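Local coordinates for protein acetyl-CoA acetyltransferase (Mycobacterium smegmatis, PDB 4EGV) that adopts a thiolase fold as a monomer and probably has acyltransferase activity, at residues V112-H120 with G380-I388; A300-R310 with G409-V417. All coordinates share one frame; numbering follows the deposited sequence.

Contact 1 of 2, residues V112-H120 with G380-I388; sequences VIGGQSPQH and GNNYSMHGI
Pro-118, in the first turn of helix 117-130, packs against the first turn of helix 383-397. Its CB lies 4.0 Å from CB of Met-385 (a selenomethionine), and its CG is 3.9 Å from CB of Ser-384, so its CB and CG meet two successive residues. Farther along, the CD1 methyl of Ile-388 comes within 3.5 Å of NE2 of Gln-119. The bend of Gln-119 at chi2 (66°) sets the amide nitrogen beside this methyl, while NE2 is hydrogen-bonded to Tyr-420 OH. This half is buried; Pro-118, Met-385 and Ile-388 supply its apolar surfaces.

The backbones run closest at Gly-115 and Asn-381, where Gly-115 CA is 3.7 Å from both Gly-380 O and Asn-381 O. Solvent lies on the side of Ile-113, which is exposed and touches Asn-381 alone, their side chains crossing at about a right angle; Gly-114 and Asn-381 are partly exposed. The type I turn from Gly-114 to Ser-117 is fastened within its own segment: Gly-114 O accepts hydrogen bonds from both N and OG of Ser-117, and Gln-116 NE2 donates to Ile-113 O at 3.0 Å, with a nearly straight N-H (168°).

Met-385 and Ile-388 reach strand 271-279 as well, whereas Gln-119 lies on strands 402-409 and 414-421. Having strands around both helices is consistent with the central helical layer of the thiolase fold.

Contact 2 of 2, residues A300-R310 with G409-V417; sequences ADMKEPKLLER and GGIASKYSV
Two neighbouring antiparallel strands of the large mixed sheet of the thiolase fold, 300-303 and 414-417, meet here, their short axes 4.8 Å apart and at 172°. Ala-300 with Val-417 and Met-302 with Tyr-415 are hydrogen-bonded pairs; in the second, Met-302 N donates to Tyr-415 O at 2.8 Å and Tyr-415 N returns a bond to Met-302 O. The ladder runs one bond past the strands, from Glu-304 N to Ser-413 O.

The non-hydrogen-bonded pairs put Asp-301, Lys-303, Lys-414 and Ser-416 on one face. There Ser-416 OG donates to Asp-301 OD1 at 2.7 Å, reaching the anti side of the carboxylate from 24° out of its plane. The two lysines run side by side in the same direction, with Lys-303 CE 3.9 Å from Lys-414 CE. Lys-303 NZ and Lys-414 NZ are 5.3 Å apart, and their like charges are probably unfavourable to each other. On the opposite face, helix 317-330 covers Ala-300, Met-302 and Tyr-415.

Beyond the strands, Arg-310 ties the two loops together. Its chain is extended from CG to NE. Glu-304 CG lies over the centre of one face of the guanidinium, and Leu-307 CA near the rim of the opposite face; the Glu-304 carboxylate itself is bound to Ser-316 and Ala-318. Around the edge, NE and NH2 grip Pro-305 O side-on, which should fix the group's rotation. From the same plane, Arg-310 NH1 donates to Ile-411 O at 3.0 Å with an N-H angle of 159°.

The centres of the two contacts lie about 14 Å apart, and their segments alternate along the chain: 112-120, 300-310, 380-388, 409-417. Helix 383-397, begun in contact 1, is followed by strand 402-409 and then by strand 414-421, which pairs in contact 2, so the two are linked by a short piece of chain. Helix 117-130 packs on this same sheet. The contacts also touch directly: His-120 CD2 is 3.5 Å from Asp-301 CG, and Gln-116 CD is 3.6 Å from Lys-414 CD. Contact 1 joins the starts of two helices and the loops leading into them, contact 2 two strands of the sheet beside them, interlocking distant parts of the sequence within a single chain.

Contact 1 of 2, residues V112-H120 with G380-I388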
loop_
_atom_site.group_PDB
_atom_site.type_symbol
_atom_site.label_atom_id
_atom_site.label_comp_id
_atom_site.label_asym_id
_atom_site.label_seq_id
_atom_site.Cartn_x
_atom_site.Cartn_y
_atom_site.Cartn_z
ATOM N N VAL A 112 -4.888 4.669 12.824
ATOM C CA VAL A 112 -5.359 3.307 12.516
ATOM C C VAL A 112 -4.345 2.478 11.710
ATOM O O VAL A 112 -3.483 3.004 11.056
ATOM C CB VAL A 112 -6.774 3.311 11.767
ATOM C CG1 VAL A 112 -7.899 3.977 12.639
ATOM C CG2 VAL A 112 -6.688 3.945 10.344
ATOM N N ILE A 113 -4.474 1.165 11.741
ATOM C CA ILE A 113 -3.585 0.262 10.983
ATOM C C ILE A 113 -3.738 0.453 9.461
ATOM O O ILE A 113 -4.760 0.940 8.988
ATOM C CB ILE A 113 -3.818 -1.274 11.376
ATOM C CG1 ILE A 113 -2.587 -2.121 11.133
ATOM C CG2 ILE A 113 -5.030 -1.905 10.647
ATOM C CD1 ILE A 113 -1.627 -2.262 12.336
ATOM N N GLY A 114 -2.686 0.083 8.718
ATOM C CA GLY A 114 -2.774 -0.236 7.286
ATOM C C GLY A 114 -1.754 0.546 6.510
ATOM O O GLY A 114 -1.382 1.619 6.924
ATOM N N GLY A 115 -1.294 0.016 5.388
ATOM C CA GLY A 115 -0.355 0.743 4.519
ATOM C C GLY A 115 -0.746 2.079 3.840
ATOM O O GLY A 115 0.107 2.785 3.292
ATOM N N GLN A 116 -2.039 2.395 3.894
ATOM C CA GLN A 116 -2.585 3.649 3.441
ATOM C C GLN A 116 -2.257 4.812 4.385
ATOM O O GLN A 116 -2.243 5.966 3.946
ATOM C CB GLN A 116 -4.111 3.530 3.214
ATOM C CG GLN A 116 -5.009 3.747 4.459
ATOM C CD GLN A 116 -4.925 2.614 5.493
ATOM O OE1 GLN A 116 -4.671 1.447 5.167
ATOM N NE2 GLN A 116 -5.180 2.955 6.744
ATOM N N SER A 117 -1.973 4.506 5.656
ATOM C CA SER A 117 -1.981 5.522 6.693
ATOM C C SER A 117 -1.016 6.679 6.566
ATOM O O SER A 117 -1.419 7.800 6.889
ATOM C CB SER A 117 -1.920 4.942 8.099
ATOM O OG SER A 117 -0.743 4.201 8.323
ATOM N N PRO A 118 0.235 6.445 6.087
ATOM C CA PRO A 118 1.148 7.596 5.952
ATOM C C PRO A 118 0.575 8.665 5.025
ATOM O O PRO A 118 0.662 9.862 5.311
ATOM C CB PRO A 118 2.377 6.978 5.300
ATOM C CG PRO A 118 2.265 5.581 5.561
ATOM C CD PRO A 118 0.873 5.212 5.618
ATOM N N GLN A 119 -0.013 8.222 3.923
ATOM C CA GLN A 119 -0.522 9.148 2.933
ATOM C C GLN A 119 -1.895 9.714 3.317
ATOM O O GLN A 119 -2.148 10.893 3.101
ATOM C CB GLN A 119 -0.452 8.547 1.512
ATOM C CG GLN A 119 -0.950 9.406 0.461
ATOM C CD GLN A 119 -0.131 10.580 0.278
ATOM O OE1 GLN A 119 -0.532 11.667 0.634
ATOM N NE2 GLN A 119 1.034 10.405 -0.286
ATOM N N HIS A 120 -2.746 8.889 3.928
ATOM C CA HIS A 120 -3.986 9.367 4.556
ATOM C C HIS A 120 -3.716 10.498 5.583
ATOM O O HIS A 120 -4.409 11.519 5.621
ATOM C CB HIS A 120 -4.759 8.190 5.173
ATOM C CG HIS A 120 -6.202 8.477 5.487
ATOM N ND1 HIS A 120 -6.615 9.128 6.642
ATOM C CD2 HIS A 120 -7.335 8.136 4.829
ATOM C CE1 HIS A 120 -7.937 9.203 6.657
ATOM N NE2 HIS A 120 -8.399 8.618 5.563
ATOM N N GLY A 380 5.158 -3.679 5.888
ATOM C CA GLY A 380 4.140 -3.113 5.048
ATOM C C GLY A 380 3.387 -1.916 5.572
ATOM O O GLY A 380 2.828 -1.154 4.785
ATOM N N ASN A 381 3.391 -1.728 6.878
ATOM C CA ASN A 381 2.603 -0.673 7.457
ATOM C C ASN A 381 3.087 0.783 7.267
ATOM O O ASN A 381 2.298 1.684 6.955
ATOM C CB ASN A 381 2.306 -0.962 8.915
ATOM C CG ASN A 381 0.928 -0.521 9.280
ATOM O OD1 ASN A 381 0.735 0.576 9.825
ATOM N ND2 ASN A 381 -0.063 -1.340 8.915
ATOM N N ASN A 382 4.378 1.001 7.465
ATOM C CA ASN A 382 4.965 2.322 7.353
ATOM C C ASN A 382 5.747 2.556 6.045
ATOM O O ASN A 382 6.441 3.536 5.891
ATOM C CB ASN A 382 5.832 2.615 8.589
ATOM C CG ASN A 382 6.054 4.068 8.777
ATOM O OD1 ASN A 382 5.100 4.819 8.920
ATOM N ND2 ASN A 382 7.299 4.496 8.721
ATOM N N TYR A 383 5.603 1.657 5.093
ATOM C CA TYR A 383 6.329 1.756 3.839
ATOM C C TYR A 383 6.140 3.061 3.067
ATOM O O TYR A 383 7.110 3.665 2.650
ATOM C CB TYR A 383 5.991 0.596 2.917
ATOM C CG TYR A 383 6.518 0.869 1.527
ATOM C CD1 TYR A 383 7.866 0.624 1.214
ATOM C CD2 TYR A 383 5.695 1.431 0.539
ATOM C CE1 TYR A 383 8.352 0.895 -0.003
ATOM C CE2 TYR A 383 6.201 1.708 -0.703
ATOM C CZ TYR A 383 7.529 1.439 -0.961
ATOM O OH TYR A 383 8.051 1.686 -2.196
ATOM N N SER A 384 4.903 3.496 2.867
ATOM C CA SER A 384 4.643 4.703 2.072
ATOM C C SER A 384 5.224 5.990 2.633
ATOM O O SER A 384 5.214 7.005 1.979
ATOM C CB SER A 384 3.140 4.896 1.774
ATOM O OG SER A 384 2.744 4.223 0.592
HETATM N N MSE A 385 5.735 5.990 3.836
HETATM C CA MSE A 385 6.308 7.216 4.307
HETATM C C MSE A 385 7.709 7.422 3.778
HETATM O O MSE A 385 8.176 8.549 3.666
HETATM C CB MSE A 385 6.360 7.208 5.795
HETATM C CG MSE A 385 6.707 8.537 6.322
HETATM SE SE MSE A 385 5.859 8.651 7.946
HETATM C CE MSE A 385 6.692 7.237 8.929
ATOM N N HIS A 386 8.375 6.312 3.504
ATOM C CA HIS A 386 9.599 6.291 2.751
ATOM C C HIS A 386 9.398 6.753 1.275
ATOM O O HIS A 386 10.211 7.471 0.734
ATOM C CB HIS A 386 10.198 4.880 2.845
ATOM C CG HIS A 386 10.640 4.529 4.230
ATOM N ND1 HIS A 386 11.826 4.983 4.763
ATOM C CD2 HIS A 386 10.036 3.805 5.205
ATOM C CE1 HIS A 386 11.947 4.538 5.995
ATOM N NE2 HIS A 386 10.879 3.817 6.282
ATOM N N GLY A 387 8.299 6.305 0.673
ATOM C CA GLY A 387 7.807 6.770 -0.603
ATOM C C GLY A 387 7.637 8.272 -0.689
ATOM O O GLY A 387 8.177 8.906 -1.590
ATOM N N ILE A 388 6.893 8.823 0.262
ATOM C CA ILE A 388 6.721 10.253 0.398
ATOM C C ILE A 388 8.047 10.992 0.562
ATOM O O ILE A 388 8.267 12.038 -0.060
ATOM C CB ILE A 388 5.732 10.611 1.526
ATOM C CG1 ILE A 388 4.380 9.969 1.236
ATOM C CG2 ILE A 388 5.586 12.100 1.685
ATOM C CD1 ILE A 388 3.329 10.062 2.347
#

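Contact 2 of 2, residues A300-R310 with G409-V417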
loop_
_atom_site.group_PDB
_atom_site.type_symbol
_atom_site.label_atom_id
_atom_site.label_comp_id
_atom_site.label_asym_id
_atom_site.label_seq_id
_atom_site.Cartn_x
_atom_site.Cartn_y
_atom_site.Cartn_z
ATOM N N ALA A 300 -6.425 11.925 -2.758
ATOM C CA ALA A 300 -7.721 11.270 -2.590
ATOM C C ALA A 300 -7.572 10.068 -1.657
ATOM O O ALA A 300 -6.502 9.513 -1.542
ATOM C CB ALA A 300 -8.320 10.877 -3.915
ATOM N N ASP A 301 -8.643 9.718 -0.955
ATOM C CA ASP A 301 -8.696 8.535 -0.111
ATOM C C ASP A 301 -9.940 7.685 -0.466
ATOM O O ASP A 301 -11.069 8.137 -0.338
ATOM C CB ASP A 301 -8.690 8.892 1.398
ATOM C CG ASP A 301 -7.591 9.912 1.798
ATOM O OD1 ASP A 301 -6.372 9.638 1.643
ATOM O OD2 ASP A 301 -7.944 10.998 2.309
HETATM N N MSE A 302 -9.720 6.455 -0.903
HETATM C CA MSE A 302 -10.815 5.572 -1.233
HETATM C C MSE A 302 -10.824 4.286 -0.436
HETATM O O MSE A 302 -9.843 3.930 0.174
HETATM C CB MSE A 302 -10.826 5.285 -2.728
HETATM C CG MSE A 302 -11.187 6.506 -3.595
HETATM SE SE MSE A 302 -12.997 7.225 -3.341
HETATM C CE MSE A 302 -14.076 5.638 -3.779
ATOM N N LYS A 303 -11.961 3.601 -0.434
ATOM C CA LYS A 303 -12.146 2.372 0.331
ATOM C C LYS A 303 -13.033 1.375 -0.405
ATOM O O LYS A 303 -14.046 1.765 -0.947
ATOM C CB LYS A 303 -12.756 2.705 1.688
ATOM C CG LYS A 303 -13.159 1.488 2.520
ATOM C CD LYS A 303 -13.949 1.886 3.761
ATOM C CE LYS A 303 -13.054 2.800 4.627
ATOM N NZ LYS A 303 -13.754 3.838 5.437
ATOM N N GLU A 304 -12.645 0.096 -0.428
ATOM C CA GLU A 304 -13.482 -1.005 -0.943
ATOM C C GLU A 304 -14.413 -1.628 0.108
ATOM O O GLU A 304 -14.216 -1.435 1.301
ATOM C CB GLU A 304 -12.615 -2.084 -1.549
ATOM C CG GLU A 304 -11.783 -1.629 -2.724
ATOM C CD GLU A 304 -12.538 -1.625 -4.083
ATOM O OE1 GLU A 304 -13.718 -2.054 -4.180
ATOM O OE2 GLU A 304 -11.937 -1.189 -5.086
ATOM N N PRO A 305 -15.464 -2.342 -0.342
ATOM C CA PRO A 305 -16.273 -3.167 0.570
ATOM C C PRO A 305 -15.567 -4.490 0.834
ATOM O O PRO A 305 -14.588 -4.768 0.164
ATOM C CB PRO A 305 -17.577 -3.365 -0.205
ATOM C CG PRO A 305 -17.216 -3.157 -1.651
ATOM C CD PRO A 305 -16.103 -2.184 -1.666
ATOM N N LYS A 306 -16.033 -5.292 1.791
ATOM C CA LYS A 306 -15.341 -6.553 2.116
ATOM C C LYS A 306 -15.156 -7.383 0.897
ATOM O O LYS A 306 -15.933 -7.328 -0.025
ATOM C CB LYS A 306 -16.028 -7.417 3.182
ATOM C CG LYS A 306 -17.417 -7.027 3.568
ATOM C CD LYS A 306 -17.820 -7.702 4.880
ATOM C CE LYS A 306 -18.242 -6.636 5.895
ATOM N NZ LYS A 306 -17.852 -7.007 7.277
ATOM N N LEU A 307 -14.125 -8.197 0.957
ATOM C CA LEU A 307 -13.679 -8.988 -0.139
ATOM C C LEU A 307 -14.775 -9.759 -0.830
ATOM O O LEU A 307 -14.874 -9.718 -1.963
ATOM C CB LEU A 307 -12.516 -9.872 0.279
ATOM C CG LEU A 307 -11.980 -10.809 -0.772
ATOM C CD1 LEU A 307 -11.551 -10.042 -1.946
ATOM C CD2 LEU A 307 -10.847 -11.584 -0.201
ATOM N N LEU A 308 -15.654 -10.448 -0.207
ATOM C CA LEU A 308 -16.593 -11.206 -1.031
ATOM C C LEU A 308 -17.793 -10.449 -1.660
ATOM O O LEU A 308 -18.614 -11.041 -2.353
ATOM C CB LEU A 308 -17.113 -12.286 -0.143
ATOM C CG LEU A 308 -16.466 -13.654 0.013
ATOM C CD1 LEU A 308 -15.524 -14.140 -1.047
ATOM C CD2 LEU A 308 -16.179 -14.062 1.442
ATOM N N GLU A 309 -17.910 -9.157 -1.375
ATOM C CA GLU A 309 -19.001 -8.326 -1.882
ATOM C C GLU A 309 -18.623 -7.661 -3.213
ATOM O O GLU A 309 -19.492 -7.223 -3.958
ATOM C CB GLU A 309 -19.372 -7.252 -0.842
ATOM C CG GLU A 309 -20.237 -7.729 0.351
ATOM C CD GLU A 309 -20.374 -6.686 1.512
ATOM O OE1 GLU A 309 -19.878 -5.519 1.414
ATOM O OE2 GLU A 309 -21.000 -7.052 2.542
ATOM N N ARG A 310 -17.320 -7.601 -3.498
ATOM C CA ARG A 310 -16.758 -6.871 -4.653
ATOM C C ARG A 310 -17.205 -7.432 -5.988
ATOM O O ARG A 310 -17.191 -8.648 -6.185
ATOM C CB ARG A 310 -15.220 -6.830 -4.604
ATOM C CG ARG A 310 -14.686 -6.130 -3.418
ATOM C CD ARG A 310 -13.194 -6.111 -3.353
ATOM N NE ARG A 310 -12.813 -5.662 -2.018
ATOM C CZ ARG A 310 -11.589 -5.655 -1.520
ATOM N NH1 ARG A 310 -10.547 -6.047 -2.248
ATOM N NH2 ARG A 310 -11.435 -5.236 -0.282
ATOM N N GLY A 409 -3.203 -0.558 2.298
ATOM C CA GLY A 409 -4.585 -0.613 1.956
ATOM C C GLY A 409 -5.229 -1.934 2.243
ATOM O O GLY A 409 -6.056 -2.322 1.507
ATOM N N GLY A 410 -4.858 -2.624 3.295
ATOM C CA GLY A 410 -5.536 -3.847 3.716
ATOM C C GLY A 410 -5.485 -5.015 2.784
ATOM O O GLY A 410 -4.460 -5.412 2.405
ATOM N N ILE A 411 -6.615 -5.541 2.391
ATOM C CA ILE A 411 -6.667 -6.487 1.287
ATOM C C ILE A 411 -7.079 -5.788 0.010
ATOM O O ILE A 411 -8.152 -6.013 -0.440
ATOM C CB ILE A 411 -7.684 -7.628 1.556
ATOM C CG1 ILE A 411 -7.440 -8.262 2.915
ATOM C CG2 ILE A 411 -7.600 -8.692 0.517
ATOM C CD1 ILE A 411 -6.030 -8.796 3.134
ATOM N N ALA A 412 -6.221 -4.952 -0.562
ATOM C CA ALA A 412 -6.641 -3.877 -1.495
ATOM C C ALA A 412 -7.860 -3.093 -0.997
ATOM O O ALA A 412 -8.649 -2.654 -1.812
ATOM C CB ALA A 412 -6.887 -4.414 -2.898
ATOM N N SER A 413 -8.010 -2.941 0.328
ATOM C CA SER A 413 -9.240 -2.380 0.941
ATOM C C SER A 413 -9.239 -0.861 0.891
ATOM O O SER A 413 -10.265 -0.247 0.828
ATOM C CB SER A 413 -9.430 -2.824 2.407
ATOM O OG SER A 413 -9.436 -4.206 2.558
ATOM N N LYS A 414 -8.052 -0.282 0.949
ATOM C CA LYS A 414 -7.866 1.138 1.130
ATOM C C LYS A 414 -6.734 1.651 0.240
ATOM O O LYS A 414 -5.687 1.020 0.110
ATOM C CB LYS A 414 -7.553 1.442 2.594
ATOM C CG LYS A 414 -8.740 1.715 3.446
ATOM C CD LYS A 414 -8.331 1.629 4.890
ATOM C CE LYS A 414 -9.501 1.876 5.852
ATOM N NZ LYS A 414 -9.017 2.386 7.189
ATOM N N TYR A 415 -6.971 2.811 -0.365
ATOM C CA TYR A 415 -5.984 3.466 -1.189
ATOM C C TYR A 415 -5.985 4.990 -1.040
ATOM O O TYR A 415 -7.010 5.645 -1.062
ATOM C CB TYR A 415 -6.181 3.055 -2.621
ATOM C CG TYR A 415 -4.905 2.959 -3.359
ATOM C CD1 TYR A 415 -4.140 1.796 -3.288
ATOM C CD2 TYR A 415 -4.472 4.015 -4.172
ATOM C CE1 TYR A 415 -2.941 1.657 -4.012
ATOM C CE2 TYR A 415 -3.281 3.902 -4.903
ATOM C CZ TYR A 415 -2.511 2.707 -4.817
ATOM O OH TYR A 415 -1.337 2.592 -5.525
ATOM N N SER A 416 -4.794 5.542 -0.862
ATOM C CA SER A 416 -4.579 6.953 -0.601
ATOM C C SER A 416 -3.491 7.414 -1.492
ATOM O O SER A 416 -2.454 6.801 -1.612
ATOM C CB SER A 416 -4.188 7.206 0.848
ATOM O OG SER A 416 -5.305 7.145 1.681
ATOM N N VAL A 417 -3.760 8.515 -2.147
ATOM C CA VAL A 417 -2.864 9.032 -3.153
ATOM C C VAL A 417 -2.474 10.448 -2.789
ATOM O O VAL A 417 -3.268 11.201 -2.316
ATOM C CB VAL A 417 -3.477 8.943 -4.613
ATOM C CG1 VAL A 417 -2.461 9.382 -5.633
ATOM C CG2 VAL A 417 -3.966 7.553 -4.917
#